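Local coordinates for protein xylan esterase 1 (Thermoanaerobacterium sp. 'JW/SL YS485', PDB 3FCY) that probably removes acetyl groups from xylan and related acetylated sugars, as a calcium-binding carbohydrate esterase of family CE7 with an alpha/beta-hydrolase fold, at residues D59-V64 with D183-A188; G134-A139 with P195-D200; D170-M175 with L274-V279; Y237-D242 with P303-A308; D318-P323 with R331-L336. All coordinates share one frame; numbering follows the deposited sequence.

Contact 1 of 5, residues D59-V64 with D183-A188; sequences DEMRSV and DTAQLA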
# COMPACT_ATOMS: atom_id res chain seq x y z
N ASP A 59 23.19 22.12 35.80
CA ASP A 59 24.46 22.57 36.36
C ASP A 59 25.55 22.44 35.30
O ASP A 59 26.33 23.36 35.09
CB ASP A 59 24.84 21.73 37.58
CG ASP A 59 24.12 22.16 38.84
OD1 ASP A 59 24.19 21.43 39.85
OD2 ASP A 59 23.49 23.24 38.81
N GLU A 60 25.59 21.29 34.62
CA GLU A 60 26.59 21.08 33.58
C GLU A 60 26.41 22.11 32.45
O GLU A 60 27.38 22.67 31.95
CB GLU A 60 26.51 19.65 33.01
CG GLU A 60 27.18 19.50 31.64
CD GLU A 60 27.39 18.06 31.19
OE1 GLU A 60 26.55 17.19 31.51
OE2 GLU A 60 28.39 17.80 30.49
N MET A 61 25.17 22.36 32.06
CA MET A 61 24.89 23.31 31.00
C MET A 61 25.34 24.71 31.40
O MET A 61 26.00 25.41 30.63
CB MET A 61 23.39 23.31 30.68
CG MET A 61 22.95 24.25 29.57
SD MET A 61 22.73 25.97 30.09
CE MET A 61 21.16 25.85 30.96
N ARG A 62 25.00 25.10 32.63
CA ARG A 62 25.36 26.43 33.12
C ARG A 62 26.85 26.66 33.31
O ARG A 62 27.29 27.80 33.42
CB ARG A 62 24.60 26.71 34.42
CG ARG A 62 23.12 26.97 34.16
CD ARG A 62 22.26 26.79 35.40
NE ARG A 62 20.85 27.01 35.08
CZ ARG A 62 19.84 26.66 35.87
NH1 ARG A 62 20.07 26.08 37.04
NH2 ARG A 62 18.59 26.91 35.50
N SER A 63 27.64 25.59 33.33
CA SER A 63 29.08 25.74 33.48
C SER A 63 29.77 25.87 32.12
O SER A 63 30.98 26.10 32.05
CB SER A 63 29.66 24.54 34.23
OG SER A 63 29.50 23.35 33.47
N VAL A 64 29.01 25.72 31.04
CA VAL A 64 29.59 25.81 29.71
C VAL A 64 29.83 27.24 29.23
O VAL A 64 29.00 28.13 29.44
CB VAL A 64 28.68 25.12 28.65
CG1 VAL A 64 29.31 25.26 27.26
CG2 VAL A 64 28.49 23.65 29.00
N ASP A 183 20.40 22.06 25.22
CA ASP A 183 20.72 23.06 24.20
C ASP A 183 19.58 24.08 24.11
O ASP A 183 19.82 25.28 24.00
CB ASP A 183 20.91 22.43 22.81
CG ASP A 183 22.14 21.54 22.71
OD1 ASP A 183 23.13 21.77 23.45
OD2 ASP A 183 22.12 20.63 21.86
N THR A 184 18.33 23.61 24.16
CA THR A 184 17.20 24.54 24.06
C THR A 184 17.19 25.49 25.25
O THR A 184 16.96 26.69 25.09
CB THR A 184 15.82 23.80 23.97
OG1 THR A 184 15.47 23.25 25.25
CG2 THR A 184 15.86 22.69 22.94
N ALA A 185 17.46 24.96 26.44
CA ALA A 185 17.48 25.78 27.66
C ALA A 185 18.59 26.81 27.60
O ALA A 185 18.40 27.97 27.94
CB ALA A 185 17.66 24.88 28.89
N GLN A 186 19.77 26.36 27.15
CA GLN A 186 20.92 27.23 27.03
C GLN A 186 20.66 28.32 26.01
O GLN A 186 20.99 29.48 26.22
CB GLN A 186 22.15 26.42 26.62
CG GLN A 186 23.44 27.23 26.46
CD GLN A 186 24.66 26.36 26.19
OE1 GLN A 186 24.53 25.18 25.87
NE2 GLN A 186 25.84 26.94 26.32
N LEU A 187 20.05 27.94 24.89
CA LEU A 187 19.74 28.90 23.84
C LEU A 187 18.73 29.93 24.33
O LEU A 187 18.82 31.11 23.97
CB LEU A 187 19.19 28.18 22.59
CG LEU A 187 18.79 29.09 21.42
CD1 LEU A 187 19.99 29.92 20.98
CD2 LEU A 187 18.28 28.25 20.26
N ALA A 188 17.77 29.51 25.15
CA ALA A 188 16.77 30.43 25.67
C ALA A 188 17.45 31.50 26.53
O ALA A 188 17.08 32.67 26.48
CB ALA A 188 15.73 29.67 26.50

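Contact 2 of 5, residues G134-A139 with P195-D200; sequences GFTVVA and PEVDED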
# COMPACT_ATOMS: atom_id res chain seq x y z
N GLY A 134 7.82 42.70 14.72
CA GLY A 134 8.85 43.30 15.56
C GLY A 134 9.61 42.34 16.46
O GLY A 134 10.37 42.77 17.33
N PHE A 135 9.40 41.04 16.27
CA PHE A 135 10.08 40.02 17.08
C PHE A 135 11.47 39.71 16.55
O PHE A 135 11.75 39.87 15.36
CB PHE A 135 9.33 38.69 17.04
CG PHE A 135 8.20 38.56 18.02
CD1 PHE A 135 8.06 37.38 18.76
CD2 PHE A 135 7.23 39.54 18.14
CE1 PHE A 135 6.97 37.19 19.60
CE2 PHE A 135 6.13 39.36 18.98
CZ PHE A 135 5.99 38.18 19.71
N THR A 136 12.33 39.25 17.46
CA THR A 136 13.64 38.76 17.07
C THR A 136 13.24 37.29 16.93
O THR A 136 12.48 36.78 17.76
CB THR A 136 14.69 38.89 18.20
OG1 THR A 136 15.37 40.15 18.07
CG2 THR A 136 15.72 37.76 18.13
N VAL A 137 13.70 36.62 15.88
CA VAL A 137 13.34 35.21 15.69
C VAL A 137 14.58 34.33 15.61
O VAL A 137 15.51 34.62 14.86
CB VAL A 137 12.49 35.01 14.41
CG1 VAL A 137 12.15 33.52 14.23
CG2 VAL A 137 11.21 35.83 14.50
N VAL A 138 14.56 33.24 16.38
CA VAL A 138 15.67 32.29 16.41
C VAL A 138 15.12 30.89 16.13
O VAL A 138 14.08 30.51 16.65
CB VAL A 138 16.36 32.30 17.80
CG1 VAL A 138 17.54 31.33 17.80
CG2 VAL A 138 16.84 33.71 18.14
N ALA A 139 15.83 30.14 15.29
CA ALA A 139 15.43 28.77 14.95
C ALA A 139 16.65 27.87 15.08
O ALA A 139 17.57 27.94 14.27
CB ALA A 139 14.89 28.72 13.52
N PRO A 195 20.92 42.03 23.48
CA PRO A 195 20.61 43.43 23.76
C PRO A 195 19.22 43.93 23.32
O PRO A 195 18.62 44.74 24.02
CB PRO A 195 21.75 44.18 23.08
CG PRO A 195 22.13 43.26 21.95
CD PRO A 195 22.11 41.92 22.62
N GLU A 196 18.72 43.44 22.19
CA GLU A 196 17.41 43.87 21.69
C GLU A 196 16.25 43.05 22.24
O GLU A 196 15.08 43.32 21.93
CB GLU A 196 17.37 43.82 20.15
CG GLU A 196 17.04 42.44 19.55
CD GLU A 196 18.22 41.48 19.55
OE1 GLU A 196 19.26 41.79 20.17
OE2 GLU A 196 18.11 40.40 18.92
N VAL A 197 16.56 42.06 23.07
CA VAL A 197 15.52 41.20 23.62
C VAL A 197 15.13 41.46 25.07
O VAL A 197 16.00 41.51 25.96
CB VAL A 197 15.94 39.71 23.51
CG1 VAL A 197 14.90 38.83 24.16
CG2 VAL A 197 16.14 39.32 22.04
N ASP A 198 13.83 41.61 25.31
CA ASP A 198 13.32 41.81 26.66
C ASP A 198 13.23 40.39 27.21
O ASP A 198 12.41 39.59 26.75
CB ASP A 198 11.92 42.43 26.63
CG ASP A 198 11.37 42.71 28.02
OD1 ASP A 198 11.56 41.86 28.92
OD2 ASP A 198 10.72 43.76 28.21
N GLU A 199 14.07 40.07 28.19
CA GLU A 199 14.11 38.73 28.75
C GLU A 199 12.80 38.19 29.33
O GLU A 199 12.67 36.99 29.57
CB GLU A 199 15.20 38.63 29.82
CG GLU A 199 14.82 39.17 31.18
CD GLU A 199 15.90 38.91 32.22
OE1 GLU A 199 16.96 39.57 32.14
OE2 GLU A 199 15.69 38.04 33.09
N ASP A 200 11.82 39.07 29.55
CA ASP A 200 10.53 38.64 30.08
C ASP A 200 9.48 38.47 28.99
O ASP A 200 8.32 38.20 29.29
CB ASP A 200 10.00 39.64 31.12
CG ASP A 200 10.83 39.68 32.39
OD1 ASP A 200 11.31 38.61 32.82
OD2 ASP A 200 10.99 40.79 32.95

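Contact 3 of 5, residues D170-M175 with L274-V279; sequences DDADNM and LGYIDV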
# COMPACT_ATOMS: atom_id res chain seq x y z
N ASP A 170 23.90 3.52 27.50
CA ASP A 170 25.04 4.17 28.13
C ASP A 170 24.49 4.77 29.43
O ASP A 170 23.33 4.55 29.78
CB ASP A 170 25.53 5.32 27.24
CG ASP A 170 26.95 5.75 27.55
OD1 ASP A 170 27.29 5.87 28.75
OD2 ASP A 170 27.72 5.99 26.59
N ASP A 171 25.32 5.51 30.17
CA ASP A 171 24.83 6.14 31.40
C ASP A 171 23.71 7.12 31.06
O ASP A 171 23.76 7.79 30.03
CB ASP A 171 25.96 6.89 32.11
CG ASP A 171 25.51 7.45 33.45
OD1 ASP A 171 25.32 6.66 34.39
OD2 ASP A 171 25.34 8.69 33.55
N ALA A 172 22.71 7.20 31.93
CA ALA A 172 21.58 8.10 31.69
C ALA A 172 22.01 9.53 31.36
O ALA A 172 21.36 10.21 30.54
CB ALA A 172 20.65 8.11 32.90
N ASP A 173 23.09 10.00 31.98
CA ASP A 173 23.57 11.36 31.74
C ASP A 173 24.18 11.54 30.34
O ASP A 173 24.56 12.65 29.98
CB ASP A 173 24.61 11.76 32.80
CG ASP A 173 24.02 11.88 34.20
OD1 ASP A 173 24.77 12.25 35.12
OD2 ASP A 173 22.81 11.62 34.38
N ASN A 174 24.27 10.46 29.57
CA ASN A 174 24.84 10.53 28.22
C ASN A 174 23.79 10.37 27.13
O ASN A 174 24.12 10.21 25.95
CB ASN A 174 25.93 9.47 28.05
CG ASN A 174 27.08 9.64 29.03
OD1 ASN A 174 27.55 10.75 29.27
ND2 ASN A 174 27.53 8.52 29.61
N MET A 175 22.52 10.40 27.52
CA MET A 175 21.44 10.27 26.54
C MET A 175 21.41 11.53 25.69
O MET A 175 21.37 12.64 26.22
CB MET A 175 20.12 10.04 27.28
CG MET A 175 20.07 8.68 27.96
SD MET A 175 18.65 8.44 29.03
CE MET A 175 17.37 8.12 27.82
N LEU A 274 13.77 5.96 29.81
CA LEU A 274 13.24 6.87 28.78
C LEU A 274 12.44 7.97 29.48
O LEU A 274 12.16 9.03 28.91
CB LEU A 274 12.35 6.12 27.80
CG LEU A 274 13.05 5.17 26.81
CD1 LEU A 274 12.00 4.42 26.00
CD2 LEU A 274 13.97 5.96 25.90
N GLY A 275 12.08 7.71 30.74
CA GLY A 275 11.32 8.68 31.51
C GLY A 275 12.09 9.98 31.70
O GLY A 275 11.49 11.04 31.90
N TYR A 276 13.42 9.90 31.65
CA TYR A 276 14.25 11.08 31.82
C TYR A 276 14.04 12.09 30.70
O TYR A 276 14.22 13.30 30.90
CB TYR A 276 15.73 10.70 31.85
CG TYR A 276 16.18 10.03 33.12
CD1 TYR A 276 16.10 10.70 34.35
CD2 TYR A 276 16.71 8.75 33.10
CE1 TYR A 276 16.55 10.09 35.53
CE2 TYR A 276 17.15 8.13 34.27
CZ TYR A 276 17.07 8.81 35.47
OH TYR A 276 17.51 8.19 36.62
N ILE A 277 13.67 11.61 29.52
CA ILE A 277 13.46 12.49 28.38
C ILE A 277 12.02 12.48 27.89
O ILE A 277 11.75 12.72 26.71
CB ILE A 277 14.42 12.14 27.22
CG1 ILE A 277 14.22 10.69 26.77
CG2 ILE A 277 15.86 12.36 27.66
CD1 ILE A 277 15.05 10.30 25.57
N ASP A 278 11.10 12.20 28.81
CA ASP A 278 9.67 12.17 28.52
C ASP A 278 9.17 13.56 28.90
O ASP A 278 9.07 13.87 30.09
CB ASP A 278 8.99 11.11 29.39
CG ASP A 278 7.50 10.98 29.11
OD1 ASP A 278 6.92 11.91 28.52
OD2 ASP A 278 6.91 9.94 29.49
N VAL A 279 8.85 14.39 27.91
CA VAL A 279 8.39 15.75 28.19
C VAL A 279 7.18 15.84 29.12
O VAL A 279 6.99 16.86 29.78
CB VAL A 279 8.07 16.54 26.89
CG1 VAL A 279 9.33 16.72 26.08
CG2 VAL A 279 6.99 15.83 26.08

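Contact 4 of 5, residues Y237-D242 with P303-A308; sequences YKRVWD and PSTVFA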
# COMPACT_ATOMS: atom_id res chain seq x y z
N TYR A 237 6.28 7.67 26.19
CA TYR A 237 6.78 6.56 25.37
C TYR A 237 6.03 5.23 25.54
O TYR A 237 5.56 4.66 24.56
CB TYR A 237 8.27 6.35 25.64
CG TYR A 237 9.10 7.57 25.32
CD1 TYR A 237 9.25 8.03 24.01
CD2 TYR A 237 9.73 8.29 26.34
CE1 TYR A 237 9.99 9.18 23.72
CE2 TYR A 237 10.48 9.43 26.07
CZ TYR A 237 10.60 9.87 24.76
OH TYR A 237 11.33 11.00 24.51
N LYS A 238 5.91 4.76 26.78
CA LYS A 238 5.22 3.50 27.06
C LYS A 238 3.81 3.43 26.46
O LYS A 238 3.39 2.38 25.96
CB LYS A 238 5.14 3.28 28.58
CG LYS A 238 4.43 2.00 29.03
CD LYS A 238 5.27 0.75 28.81
CE LYS A 238 4.79 -0.43 29.66
NZ LYS A 238 3.38 -0.85 29.39
N ARG A 239 3.09 4.55 26.50
CA ARG A 239 1.74 4.60 25.95
C ARG A 239 1.76 4.30 24.46
O ARG A 239 0.94 3.53 23.96
CB ARG A 239 1.13 5.98 26.19
CG ARG A 239 -0.24 6.18 25.55
CD ARG A 239 -1.28 5.20 26.09
NE ARG A 239 -2.60 5.47 25.53
CZ ARG A 239 -3.66 4.70 25.70
NH1 ARG A 239 -3.57 3.58 26.42
NH2 ARG A 239 -4.82 5.03 25.14
N VAL A 240 2.70 4.92 23.74
CA VAL A 240 2.83 4.70 22.30
C VAL A 240 3.01 3.20 22.03
O VAL A 240 2.37 2.64 21.13
CB VAL A 240 4.05 5.45 21.73
CG1 VAL A 240 4.19 5.17 20.24
CG2 VAL A 240 3.92 6.94 21.99
N TRP A 241 3.87 2.57 22.81
CA TRP A 241 4.15 1.15 22.64
C TRP A 241 2.91 0.31 22.95
O TRP A 241 2.61 -0.66 22.24
CB TRP A 241 5.32 0.73 23.54
CG TRP A 241 5.62 -0.74 23.47
CD1 TRP A 241 6.32 -1.39 22.49
CD2 TRP A 241 5.15 -1.75 24.37
NE1 TRP A 241 6.32 -2.75 22.73
CE2 TRP A 241 5.61 -2.99 23.88
CE3 TRP A 241 4.39 -1.72 25.55
CZ2 TRP A 241 5.32 -4.20 24.52
CZ3 TRP A 241 4.11 -2.93 26.19
CH2 TRP A 241 4.57 -4.15 25.67
N ASP A 242 2.17 0.69 24.00
CA ASP A 242 0.95 -0.03 24.39
C ASP A 242 -0.10 -0.04 23.28
O ASP A 242 -0.83 -1.02 23.11
CB ASP A 242 0.32 0.58 25.65
CG ASP A 242 1.16 0.38 26.90
OD1 ASP A 242 1.99 -0.56 26.94
OD2 ASP A 242 0.97 1.16 27.86
N PRO A 303 -2.99 10.87 20.24
CA PRO A 303 -3.67 11.93 21.00
C PRO A 303 -3.47 11.78 22.50
O PRO A 303 -3.27 12.77 23.20
CB PRO A 303 -5.13 11.75 20.59
CG PRO A 303 -5.02 11.27 19.18
CD PRO A 303 -3.91 10.25 19.27
N SER A 304 -3.52 10.54 22.99
CA SER A 304 -3.34 10.29 24.42
C SER A 304 -1.98 10.74 24.94
O SER A 304 -1.87 11.22 26.07
CB SER A 304 -3.57 8.80 24.73
OG SER A 304 -2.70 7.97 23.98
N THR A 305 -0.93 10.58 24.14
CA THR A 305 0.40 11.01 24.58
C THR A 305 0.48 12.53 24.61
O THR A 305 1.22 13.11 25.40
CB THR A 305 1.51 10.46 23.66
OG1 THR A 305 1.37 11.01 22.34
CG2 THR A 305 1.44 8.94 23.59
N VAL A 306 -0.29 13.18 23.74
CA VAL A 306 -0.30 14.64 23.68
C VAL A 306 -1.06 15.18 24.90
O VAL A 306 -0.61 16.12 25.54
CB VAL A 306 -0.96 15.14 22.38
CG1 VAL A 306 -1.12 16.66 22.41
CG2 VAL A 306 -0.11 14.72 21.18
N PHE A 307 -2.19 14.57 25.23
CA PHE A 307 -2.96 15.02 26.38
C PHE A 307 -2.23 14.74 27.68
O PHE A 307 -2.41 15.45 28.67
CB PHE A 307 -4.35 14.38 26.42
CG PHE A 307 -5.40 15.20 25.72
CD1 PHE A 307 -5.71 14.98 24.39
CD2 PHE A 307 -6.04 16.24 26.39
CE1 PHE A 307 -6.64 15.77 23.73
CE2 PHE A 307 -6.98 17.04 25.74
CZ PHE A 307 -7.28 16.81 24.40
N ALA A 308 -1.39 13.70 27.69
CA ALA A 308 -0.63 13.37 28.89
C ALA A 308 0.31 14.54 29.22
O ALA A 308 0.45 14.92 30.38
CB ALA A 308 0.18 12.10 28.66

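Contact 5 of 5, residues D318-P323 with R331-L336; sequences DIKVYP and RGFGDL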
# COMPACT_ATOMS: atom_id res chain seq x y z
N ASP A 318 -4.18 25.93 27.29
CA ASP A 318 -5.34 25.68 26.45
C ASP A 318 -4.90 24.73 25.33
O ASP A 318 -3.74 24.77 24.90
CB ASP A 318 -5.88 26.98 25.85
CG ASP A 318 -6.56 27.87 26.89
OD1 ASP A 318 -7.63 27.47 27.40
OD2 ASP A 318 -6.02 28.96 27.20
N ILE A 319 -5.82 23.89 24.87
CA ILE A 319 -5.50 22.95 23.80
C ILE A 319 -6.61 22.96 22.74
O ILE A 319 -7.80 22.90 23.05
CB ILE A 319 -5.28 21.52 24.36
CG1 ILE A 319 -4.67 20.62 23.28
CG2 ILE A 319 -6.60 20.93 24.86
CD1 ILE A 319 -4.21 19.28 23.80
N LYS A 320 -6.20 23.07 21.48
CA LYS A 320 -7.13 23.09 20.36
C LYS A 320 -7.20 21.69 19.75
O LYS A 320 -6.17 21.12 19.37
CB LYS A 320 -6.67 24.11 19.31
CG LYS A 320 -6.51 25.51 19.87
CD LYS A 320 -7.81 26.00 20.50
CE LYS A 320 -7.58 27.24 21.35
NZ LYS A 320 -8.83 27.70 22.02
N VAL A 321 -8.41 21.15 19.67
CA VAL A 321 -8.64 19.81 19.13
C VAL A 321 -9.14 19.83 17.69
O VAL A 321 -10.10 20.53 17.38
CB VAL A 321 -9.67 19.05 20.00
CG1 VAL A 321 -9.87 17.64 19.47
CG2 VAL A 321 -9.20 19.02 21.45
N TYR A 322 -8.48 19.06 16.84
CA TYR A 322 -8.84 18.96 15.42
C TYR A 322 -9.17 17.50 15.11
O TYR A 322 -8.29 16.70 14.76
CB TYR A 322 -7.67 19.45 14.56
CG TYR A 322 -7.39 20.93 14.74
CD1 TYR A 322 -7.91 21.87 13.85
CD2 TYR A 322 -6.67 21.39 15.84
CE1 TYR A 322 -7.72 23.23 14.04
CE2 TYR A 322 -6.47 22.75 16.04
CZ TYR A 322 -7.00 23.67 15.14
OH TYR A 322 -6.81 25.01 15.33
N PRO A 323 -10.45 17.13 15.25
CA PRO A 323 -10.95 15.77 15.01
C PRO A 323 -10.51 15.10 13.71
O PRO A 323 -10.18 13.92 13.71
CB PRO A 323 -12.46 15.95 15.08
CG PRO A 323 -12.62 17.04 16.10
CD PRO A 323 -11.56 18.02 15.64
N ARG A 331 -5.37 23.75 9.93
CA ARG A 331 -5.88 25.02 9.41
C ARG A 331 -6.40 25.95 10.49
O ARG A 331 -7.23 25.58 11.32
CB ARG A 331 -6.96 24.78 8.35
CG ARG A 331 -6.43 24.24 7.02
CD ARG A 331 -7.55 24.09 5.99
NE ARG A 331 -7.14 23.35 4.80
CZ ARG A 331 -6.33 23.82 3.86
NH1 ARG A 331 -5.83 25.04 3.95
NH2 ARG A 331 -6.03 23.06 2.81
N GLY A 332 -5.90 27.18 10.46
CA GLY A 332 -6.31 28.18 11.42
C GLY A 332 -5.44 28.26 12.67
O GLY A 332 -5.31 29.33 13.26
N PHE A 333 -4.83 27.14 13.07
CA PHE A 333 -4.01 27.16 14.28
C PHE A 333 -2.83 28.12 14.20
O PHE A 333 -2.48 28.76 15.19
CB PHE A 333 -3.47 25.78 14.63
CG PHE A 333 -2.80 25.74 15.98
CD1 PHE A 333 -3.56 25.71 17.14
CD2 PHE A 333 -1.42 25.81 16.08
CE1 PHE A 333 -2.96 25.77 18.40
CE2 PHE A 333 -0.80 25.87 17.33
CZ PHE A 333 -1.57 25.84 18.49
N GLY A 334 -2.21 28.20 13.02
CA GLY A 334 -1.08 29.10 12.85
C GLY A 334 -1.47 30.51 13.28
O GLY A 334 -0.68 31.22 13.90
N ASP A 335 -2.69 30.91 12.94
CA ASP A 335 -3.19 32.23 13.30
C ASP A 335 -3.45 32.34 14.79
O ASP A 335 -3.18 33.38 15.39
CB ASP A 335 -4.45 32.56 12.50
CG ASP A 335 -4.14 32.90 11.04
OD1 ASP A 335 -5.09 33.08 10.25
OD2 ASP A 335 -2.94 33.00 10.70
N LEU A 336 -3.97 31.28 15.41
CA LEU A 336 -4.22 31.30 16.85
C LEU A 336 -2.87 31.39 17.56
O LEU A 336 -2.73 32.10 18.57
CB LEU A 336 -4.96 30.03 17.29
CG LEU A 336 -6.40 29.85 16.80
CD1 LEU A 336 -6.94 28.50 17.27
CD2 LEU A 336 -7.27 30.99 17.35
O HOH W 1 -8.11 26.62 13.65

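Contact 1 of 5, residues D59-V64 with D183-A188
M61, near the end of helix 50-62, comes closest to Q186 of helix 176-192, with their CA atoms 6.8 Å apart. M61 and Q186 carry the contact between them. M61 has its CG anti to the backbone N (chi1 -179°), which sends the chain straight at the other helix. Bends at the next two torsions then fold the thioether down over the root of Q186. M61 SD rests 3.5 Å from Q186 CB. The methyl end goes on along the same helix, and M61 CE lies 4.2 Å from A185 CB. Q186 is extended and runs past the sulfur instead of ending on it. M61 CG borders the aliphatic part of Q186, 3.7 Å from Q186 CB. The Q186 amide reaches V64, three residues on from M61, where V64 CG1 is 4.0 Å from Q186 NE2. The two side chains meet there at about a right angle. V64 offers only methyl carbon there; the amide nitrogen donates to the backbone O of T88. At the turn, S63 OG bonds back to E60 O at 2.7 Å. E60 O also accepts from S63 N. The contact lays helix 50-62 against helix 176-192, one of those that flank the central sheet of the alpha/beta-hydrolase fold. L187 turns to strand 136-140, A185 and A188 meet helix 209-220, and E60 is salt-bridged to R91 and R178.

Contact 2 of 5, residues G134-A139 with P195-D200
T136 places its hydroxyl against the bent side chain of E196 and its CB against V197. T136 opens strand 136-140 of the central sheet of the alpha/beta hydrolase. E196 and V197 follow helix 176-192, which comes after that strand in the chain, so the contact is made where the chain comes back past the start of the strand. T136 OG1 donates to E196 OE2 at 2.9 Å, and the carboxylate oxygen accepts through its anti lone pair, the one turned away from the other oxygen. E196 reaches it by a folded chain. Its CG sits between the backbone N and the carbonyl carbon (chi1 84°), and a second bend turns the carboxylate toward the strand. This brings E196 CG within 3.2 Å of T136 OG1. The same oxygen, E196 OE2, also bonds to Y99 OH of strand 94-102. Two hydroxyls therefore grip one buried carboxylate oxygen, which probably helps to offset its charge. V197 adds an apolar flank, with its CG2 4.1 Å from T136 CB. G134 before the strand is the C-prime residue of a Schellman motif that ends helix 128-131. Past V197 the chain turns a corner, where D198 OD1 accepts from D200 N at 2.9 Å in an Asx turn.

Contact 3 of 5, residues D170-M175 with L274-V279
M175 drives its terminal methyl between I277 and L274, all three buried, and has the largest share of the contact. M175 CE lies 3.9 Å from I277 CD1. It is also 4.4 Å from L274 CA and about as far from L274 CD2 (4.5 Å). M175 is extended as far as its sulfur and then bends (chi3 77°), which turns the methyl onto I277. I277 CG1 takes the position between the backbone N and the carbonyl carbon, and CD1 extends from there to meet it. A172 and Y276 are partly exposed and meet through one methyl, though no farther apart. A172 CB approaches the ring obliquely, 3.8 Å from Y276 CE2. The tyrosine is anchored at its hydroxyl by D49.

Both segments are connections at helix starts: M175 is the N-cap residue of helix 176-192, and D278 caps helix 279-282. They join the long loop after strand 136-140 to the helical insertion after strand 226-230 of the hydrolase fold. The I277 side chain is about 9 Å from that of Y117, a predicted substrate-binding residue. The 170-175 loop is braced by its own acids. D171 OD2 accepts from D173 N at 3.0 Å in an Asx turn, with the donor above the carboxylate plane. D170 OD1 takes N174 ND2 at 2.8 Å, also from above its plane.

Contact 4 of 5, residues Y237-D242 with P303-A308
R239 leaves its helix with CG anti to the backbone N (chi1 175°) and bends once at chi2 (61°), which carries its NE across to S304. S304 meets it with OG held between its own backbone N and carbonyl carbon. The bond from R239 NE to S304 OG is 2.9 Å and nearly straight, with an N-H...O angle of 173°. The hydroxyl lies in the guanidinium plane, at the NE edge. The aliphatic part of the arginine packs on the next residue, with R239 CG 3.8 Å from T305 CG2. That methyl also touches V240, whose CG2 is 3.6 Å from T305 CG2. T305 OG1 is turned back to P302 O, just before the segment, and its methyl is left to face the other helix. The helices, 237-242 and 303-310, run almost antiparallel, with axes 9.3 Å apart over these segments. They join the insertion after strand 226-230 to a helix that follows D298, a predicted charge-relay residue whose side chain is about 8 Å from that of T305. Within helix 237-242, K238 NZ forms a salt bridge with D242 OD1. W241 bonds to D324 of a neighbouring subunit. D31 binds both R239 NH2 and S304 OG, and Y40 adds a cation-pi contact. The arginine charge is thus probably well balanced, and the serine is fixed between a donor and an acidic acceptor.

Contact 5 of 5, residues D318-P323 with R331-L336
The F333 ring presents its edge to the strand, with K320 CG and Y322 OH both near its plane. K320 CG is 3.9 Å from F333 CE1. The Y322 ring has a water at its hydroxyl edge, in plane, while R331 O and F333 CB approach it obliquely. Y322 OH lies 3.5 Å from F333 CB, and Y322 CE1 is 3.6 Å from R331 O. The tyrosine and phenylalanine side chains cross at about a right angle, and so do those of K320 and F333. F333 has its CG anti to the backbone N (chi1 -171°), which carries the ring over the sheet. There it also meets L291, C293 and V228. L336, about one turn on, adds a further contact: its CD1 is 4.0 Å from K320 CG and also borders the tyrosine hydroxyl. K320 lies against these groups with its CB, CG and CD.

Strand 317-322 is the last strand of the central sheet within the chain, and helix 333-342 packs on it after the loop that carries H327, a predicted charge-relay residue. G332 is the N-cap residue of that helix. Two neighbouring subunits reach this place: R263 of one packs on K320 and Y322, and D123 of another accepts from G332 N and D335 N. The water links Y322 OH and R331 O at 2.7 Å from each, and it donates to the carbonyl. The hydroxyl thus both packs on F333 CB and is tied by water to the chain before the helix.

Overall arrangement
Contacts 2, 3 and 4 are largely buried, while contacts 1 and 5 are partly open. Contacts 1 and 2 share the region of strand 136-140 and helix 176-192 and touch through L187 and V138. Segment 170-175 of contact 3 leads into the same helix, and its partner joins contact 4 through Y237, whose hydroxyl probably bonds to I277 O. Contact 4 in turn meets contact 5 where F307 packs on I319 and V321. Contacts 1 and 5 lie on opposite sides of the chain centre, with centres about 31 Å apart. Contacts 1 and 3 rest on methionine packing, contacts 2 and 4 on direct side-chain hydrogen bonds, and contact 5 on packing of aromatic and aliphatic side chains with a bridging water.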